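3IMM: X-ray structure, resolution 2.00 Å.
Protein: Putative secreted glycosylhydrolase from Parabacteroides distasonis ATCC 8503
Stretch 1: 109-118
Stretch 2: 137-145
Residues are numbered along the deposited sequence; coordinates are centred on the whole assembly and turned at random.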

ATOM      1  N   GLY A 109      -5.946  11.982   0.951  1.00 27.01           N
ATOM      2  CA  GLY A 109      -4.768  12.492   0.281  1.00 28.28           C
ATOM      3  C   GLY A 109      -3.557  12.584   1.195  1.00 32.02           C
ATOM      4  O   GLY A 109      -3.686  12.576   2.431  1.00 29.94           O
ATOM      5  N   ALA A 110      -2.379  12.686   0.575  1.00 34.22           N
ATOM      6  CA  ALA A 110      -1.139  12.985   1.300  1.00 34.93           C
ATOM      7  C   ALA A 110      -1.097  14.492   1.522  1.00 35.27           C
ATOM      8  O   ALA A 110      -1.762  15.242   0.812  1.00 33.49           O
ATOM      9  CB  ALA A 110       0.072  12.498   0.530  1.00 33.08           C
ATOM     10  N   VAL A 111      -0.361  14.947   2.542  1.00 38.94           N
ATOM     11  CA  VAL A 111      -0.324  16.383   2.835  1.00 39.96           C
ATOM     12  C   VAL A 111       0.576  17.125   1.838  1.00 42.21           C
ATOM     13  O   VAL A 111       0.318  18.293   1.519  1.00 42.93           O
ATOM     14  CB  VAL A 111       0.019  16.742   4.328  1.00 40.25           C
ATOM     15  CG1 VAL A 111      -1.198  16.402   5.252  1.00 42.90           C
ATOM     16  CG2 VAL A 111       1.310  16.110   4.827  1.00 39.13           C
ATOM     17  N   GLN A 112       1.620  16.462   1.337  1.00 42.79           N
ATOM     18  CA  GLN A 112       2.397  17.031   0.225  1.00 42.96           C
ATOM     19  C   GLN A 112       2.545  15.953  -0.802  1.00 41.68           C
ATOM     20  O   GLN A 112       2.565  14.774  -0.450  1.00 40.16           O
ATOM     21  CB  GLN A 112       3.808  17.482   0.625  1.00 44.03           C
ATOM     22  CG  GLN A 112       4.161  17.549   2.131  1.00 46.58           C
ATOM     23  CD  GLN A 112       5.704  17.570   2.381  1.00 50.30           C
ATOM     24  OE1 GLN A 112       6.186  17.238   3.485  1.00 51.21           O
ATOM     25  NE2 GLN A 112       6.472  17.949   1.341  1.00 50.96           N
ATOM     26  N   ASP A 113       2.655  16.339  -2.072  1.00 41.15           N
ATOM     27  CA  ASP A 113       3.002  15.346  -3.095  1.00 42.17           C
ATOM     28  C   ASP A 113       4.411  15.653  -3.580  1.00 39.03           C
ATOM     29  O   ASP A 113       5.049  16.631  -3.148  1.00 36.47           O
ATOM     30  CB  ASP A 113       1.973  15.239  -4.257  1.00 43.65           C
ATOM     31  CG  ASP A 113       2.046  16.426  -5.247  1.00 46.61           C
ATOM     32  OD1 ASP A 113       2.422  17.564  -4.811  1.00 51.24           O
ATOM     33  OD2 ASP A 113       1.717  16.213  -6.449  1.00 47.60           O
ATOM     34  N   LYS A 114       4.862  14.772  -4.467  1.00 37.95           N
ATOM     35  CA  LYS A 114       6.214  14.750  -4.959  1.00 34.63           C
ATOM     36  C   LYS A 114       7.213  14.699  -3.791  1.00 31.69           C
ATOM     37  O   LYS A 114       8.335  15.183  -3.884  1.00 31.70           O
ATOM     38  CB  LYS A 114       6.436  15.924  -5.897  1.00 35.11           C
ATOM     39  CG  LYS A 114       5.520  15.928  -7.103  1.00 32.97           C
ATOM     40  CD  LYS A 114       5.929  17.068  -8.060  1.00 35.48           C
ATOM     41  CE  LYS A 114       5.008  17.131  -9.260  1.00 39.99           C
ATOM     42  NZ  LYS A 114       5.684  17.818 -10.396  1.00 44.37           N
ATOM     43  N   VAL A 115       6.803  14.050  -2.709  1.00 30.41           N
ATOM     44  CA  VAL A 115       7.765  13.502  -1.736  1.00 29.98           C
ATOM     45  C   VAL A 115       8.440  12.228  -2.309  1.00 29.33           C
ATOM     46  O   VAL A 115       9.579  11.914  -1.994  1.00 27.76           O
ATOM     47  CB  VAL A 115       7.079  13.245  -0.405  1.00 28.89           C
ATOM     48  CG1 VAL A 115       8.044  12.607   0.613  1.00 26.42           C
ATOM     49  CG2 VAL A 115       6.472  14.599   0.112  1.00 26.70           C
ATOM     50  N   VAL A 116       7.722  11.493  -3.144  1.00 29.02           N
ATOM     51  CA  VAL A 116       8.276  10.344  -3.817  1.00 26.55           C
ATOM     52  C   VAL A 116       9.353  10.868  -4.746  1.00 28.34           C
ATOM     53  O   VAL A 116       9.253  11.957  -5.297  1.00 26.23           O
ATOM     54  CB  VAL A 116       7.194   9.545  -4.607  1.00 28.08           C
ATOM     55  CG1 VAL A 116       6.620  10.371  -5.748  1.00 25.15           C
ATOM     56  CG2 VAL A 116       7.761   8.218  -5.144  1.00 21.38           C
ATOM     57  N   LYS A 117      10.426  10.094  -4.883  1.00 30.14           N
ATOM     58  CA  LYS A 117      11.517  10.472  -5.770  1.00 29.59           C
ATOM     59  C   LYS A 117      11.122  10.153  -7.193  1.00 28.84           C
ATOM     60  O   LYS A 117      10.059   9.574  -7.447  1.00 29.72           O
ATOM     61  CB  LYS A 117      12.796   9.771  -5.330  1.00 31.13           C
ATOM     62  CG  LYS A 117      13.271  10.330  -4.013  1.00 33.16           C
ATOM     63  CD  LYS A 117      14.353   9.515  -3.441  1.00 36.90           C
ATOM     64  CE  LYS A 117      14.887  10.131  -2.147  1.00 38.54           C
ATOM     65  NZ  LYS A 117      15.858   9.157  -1.511  1.00 47.86           N
ATOM     66  N   LYS A 118      11.963  10.559  -8.129  1.00 30.42           N
ATOM     67  CA  LYS A 118      11.695  10.350  -9.557  1.00 30.93           C
ATOM     68  C   LYS A 118      11.923   8.896  -9.934  1.00 30.07           C
ATOM     69  O   LYS A 118      12.621   8.204  -9.219  1.00 33.22           O
ATOM     70  CB  LYS A 118      12.586  11.280 -10.391  1.00 32.33           C
ATOM     71  CG  LYS A 118      12.122  12.733 -10.292  1.00 35.28           C
ATOM     72  CD  LYS A 118      12.775  13.590 -11.342  1.00 43.01           C
ATOM     73  CE  LYS A 118      12.331  15.044 -11.208  1.00 45.06           C
ATOM     74  NZ  LYS A 118      13.396  15.959 -11.748  1.00 47.49           N
TER
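Stretch 2, residues 137-145: ILNGKKVTE

Stretch 2 is a tight β-hairpin, with strands at 137-138 and 141-145 joined by a type I' turn from Leu138 to Lys141. Two backbone hydrogen bonds close it, Leu138 N to Lys141 O at 2.8 Å and Lys141 N to Leu138 O at 2.9 Å. Asn139 and Gly140 take the positive phi values this turn demands, a conformation that by itself favours glycine at 140. Stretch 1 has no regular helix or strand, and it follows the hairpin from the second strand back to the turn: Ala110 lies by Thr144 (CA to CA 5.1 Å), and Val115 by Leu138 (CA to CA 6.9 Å).

Polar contacts pin this path at two points. Val111 N donates to Val143 O at 2.9 Å, an oxygen that also receives a CA-H contact from Ala110 CA at 3.5 Å. At the turn, Asn139 ND2 donates to Val115 O, also at 2.9 Å, so a turn side chain satisfies a backbone carbonyl of the irregular stretch.

The side chain of the same Val115, in its t rotamer, points toward the hairpin: its CG1 lies 4.0 Å from Leu138 CG and 3.9 Å from Lys141 CG, and both methyls reach Val143 CG1, Val115 CG2 at 4.1 Å and Val115 CG1 at 4.3 Å. Ala110 CB packs against Val143 CB at 4.1 Å. Asp113 and Lys114 point away and make no contact, so the contact is interrupted at these two residues.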

ATOM      1  N   ILE A 137       4.778   7.283   6.491  1.00 24.15           N
ATOM      2  CA  ILE A 137       5.955   8.072   6.492  1.00 24.04           C
ATOM      3  C   ILE A 137       6.678   7.713   5.210  1.00 24.86           C
ATOM      4  O   ILE A 137       7.029   6.559   5.023  1.00 25.46           O
ATOM      5  CB  ILE A 137       6.813   7.760   7.729  1.00 24.95           C
ATOM      6  CG1 ILE A 137       5.979   7.953   9.014  1.00 27.18           C
ATOM      7  CG2 ILE A 137       8.076   8.661   7.721  1.00 22.66           C
ATOM      8  CD1 ILE A 137       6.249   6.998  10.074  1.00 32.94           C
ATOM      9  N   LEU A 138       6.907   8.693   4.341  1.00 25.86           N
ATOM     10  CA  LEU A 138       7.519   8.455   3.013  1.00 25.43           C
ATOM     11  C   LEU A 138       8.808   9.291   2.926  1.00 27.10           C
ATOM     12  O   LEU A 138       8.770  10.483   3.140  1.00 24.79           O
ATOM     13  CB  LEU A 138       6.523   8.843   1.920  1.00 23.83           C
ATOM     14  CG  LEU A 138       6.966   8.765   0.459  1.00 27.68           C
ATOM     15  CD1 LEU A 138       7.445   7.349   0.136  1.00 26.81           C
ATOM     16  CD2 LEU A 138       5.846   9.189  -0.477  1.00 24.49           C
ATOM     17  N   ASN A 139       9.951   8.648   2.680  1.00 25.55           N
ATOM     18  CA  ASN A 139      11.221   9.337   2.611  1.00 26.02           C
ATOM     19  C   ASN A 139      11.472  10.263   3.818  1.00 27.49           C
ATOM     20  O   ASN A 139      11.983  11.370   3.690  1.00 24.93           O
ATOM     21  CB  ASN A 139      11.345  10.055   1.250  1.00 24.68           C
ATOM     22  CG  ASN A 139      11.332   9.073   0.107  1.00 25.81           C
ATOM     23  OD1 ASN A 139      11.825   7.934   0.265  1.00 27.07           O
ATOM     24  ND2 ASN A 139      10.697   9.431  -1.001  1.00 26.63           N
ATOM     25  N   GLY A 140      11.090   9.772   4.992  1.00 28.38           N
ATOM     26  CA  GLY A 140      11.273  10.478   6.225  1.00 25.75           C
ATOM     27  C   GLY A 140      10.263  11.573   6.499  1.00 25.41           C
ATOM     28  O   GLY A 140      10.407  12.276   7.460  1.00 27.91           O
ATOM     29  N   LYS A 141       9.230  11.701   5.678  1.00 28.24           N
ATOM     30  CA  LYS A 141       8.186  12.739   5.857  1.00 26.71           C
ATOM     31  C   LYS A 141       6.872  12.102   6.242  1.00 26.95           C
ATOM     32  O   LYS A 141       6.384  11.184   5.553  1.00 25.15           O
ATOM     33  CB  LYS A 141       7.951  13.511   4.581  1.00 29.65           C
ATOM     34  CG  LYS A 141       9.163  14.179   3.963  1.00 32.70           C
ATOM     35  CD  LYS A 141       9.519  15.464   4.651  1.00 40.11           C
ATOM     36  CE  LYS A 141      10.708  16.170   4.015  1.00 41.04           C
ATOM     37  NZ  LYS A 141      11.507  17.053   4.964  1.00 39.81           N
ATOM     38  N   LYS A 142       6.274  12.592   7.328  1.00 28.15           N
ATOM     39  CA  LYS A 142       4.945  12.164   7.702  1.00 28.13           C
ATOM     40  C   LYS A 142       3.946  12.747   6.704  1.00 28.76           C
ATOM     41  O   LYS A 142       3.589  13.925   6.793  1.00 29.94           O
ATOM     42  CB  LYS A 142       4.642  12.610   9.126  1.00 29.99           C
ATOM     43  CG  LYS A 142       3.346  12.062   9.686  1.00 30.34           C
ATOM     44  CD  LYS A 142       3.358  12.078  11.222  1.00 32.29           C
ATOM     45  CE  LYS A 142       3.216  13.439  11.812  1.00 35.59           C
ATOM     46  NZ  LYS A 142       2.180  14.269  11.148  1.00 36.61           N
ATOM     47  N   VAL A 143       3.475  11.916   5.783  1.00 27.12           N
ATOM     48  CA  VAL A 143       2.604  12.378   4.720  1.00 27.49           C
ATOM     49  C   VAL A 143       1.107  12.137   4.957  1.00 27.55           C
ATOM     50  O   VAL A 143       0.300  12.891   4.463  1.00 28.16           O
ATOM     51  CB  VAL A 143       3.023  11.866   3.318  1.00 24.37           C
ATOM     52  CG1 VAL A 143       4.392  12.476   2.963  1.00 27.08           C
ATOM     53  CG2 VAL A 143       3.069  10.364   3.241  1.00 25.07           C
ATOM     54  N   THR A 144       0.748  11.131   5.740  1.00 27.52           N
ATOM     55  CA  THR A 144      -0.648  10.708   5.825  1.00 26.81           C
ATOM     56  C   THR A 144      -0.909  10.165   7.196  1.00 26.68           C
ATOM     57  O   THR A 144      -0.110   9.397   7.734  1.00 24.11           O
ATOM     58  CB  THR A 144      -0.967   9.637   4.732  1.00 23.98           C
ATOM     59  OG1 THR A 144      -0.561  10.164   3.465  1.00 27.37           O
ATOM     60  CG2 THR A 144      -2.457   9.241   4.704  1.00 24.30           C
ATOM     61  N   GLU A 145      -2.037  10.581   7.760  1.00 26.59           N
ATOM     62  CA  GLU A 145      -2.489  10.129   9.085  1.00 27.76           C
ATOM     63  C   GLU A 145      -3.991   9.980   9.026  1.00 29.72           C
ATOM     64  O   GLU A 145      -4.719  10.970   8.958  1.00 29.96           O
ATOM     65  CB  GLU A 145      -2.160  11.142  10.176  1.00 29.52           C
ATOM     66  CG  GLU A 145      -0.927  10.826  10.918  1.00 33.29           C
ATOM     67  CD  GLU A 145      -0.674  11.762  12.049  1.00 35.69           C
ATOM     68  OE1 GLU A 145      -0.386  12.933  11.787  1.00 35.95           O
ATOM     69  OE2 GLU A 145      -0.784  11.315  13.197  1.00 41.04           O
TER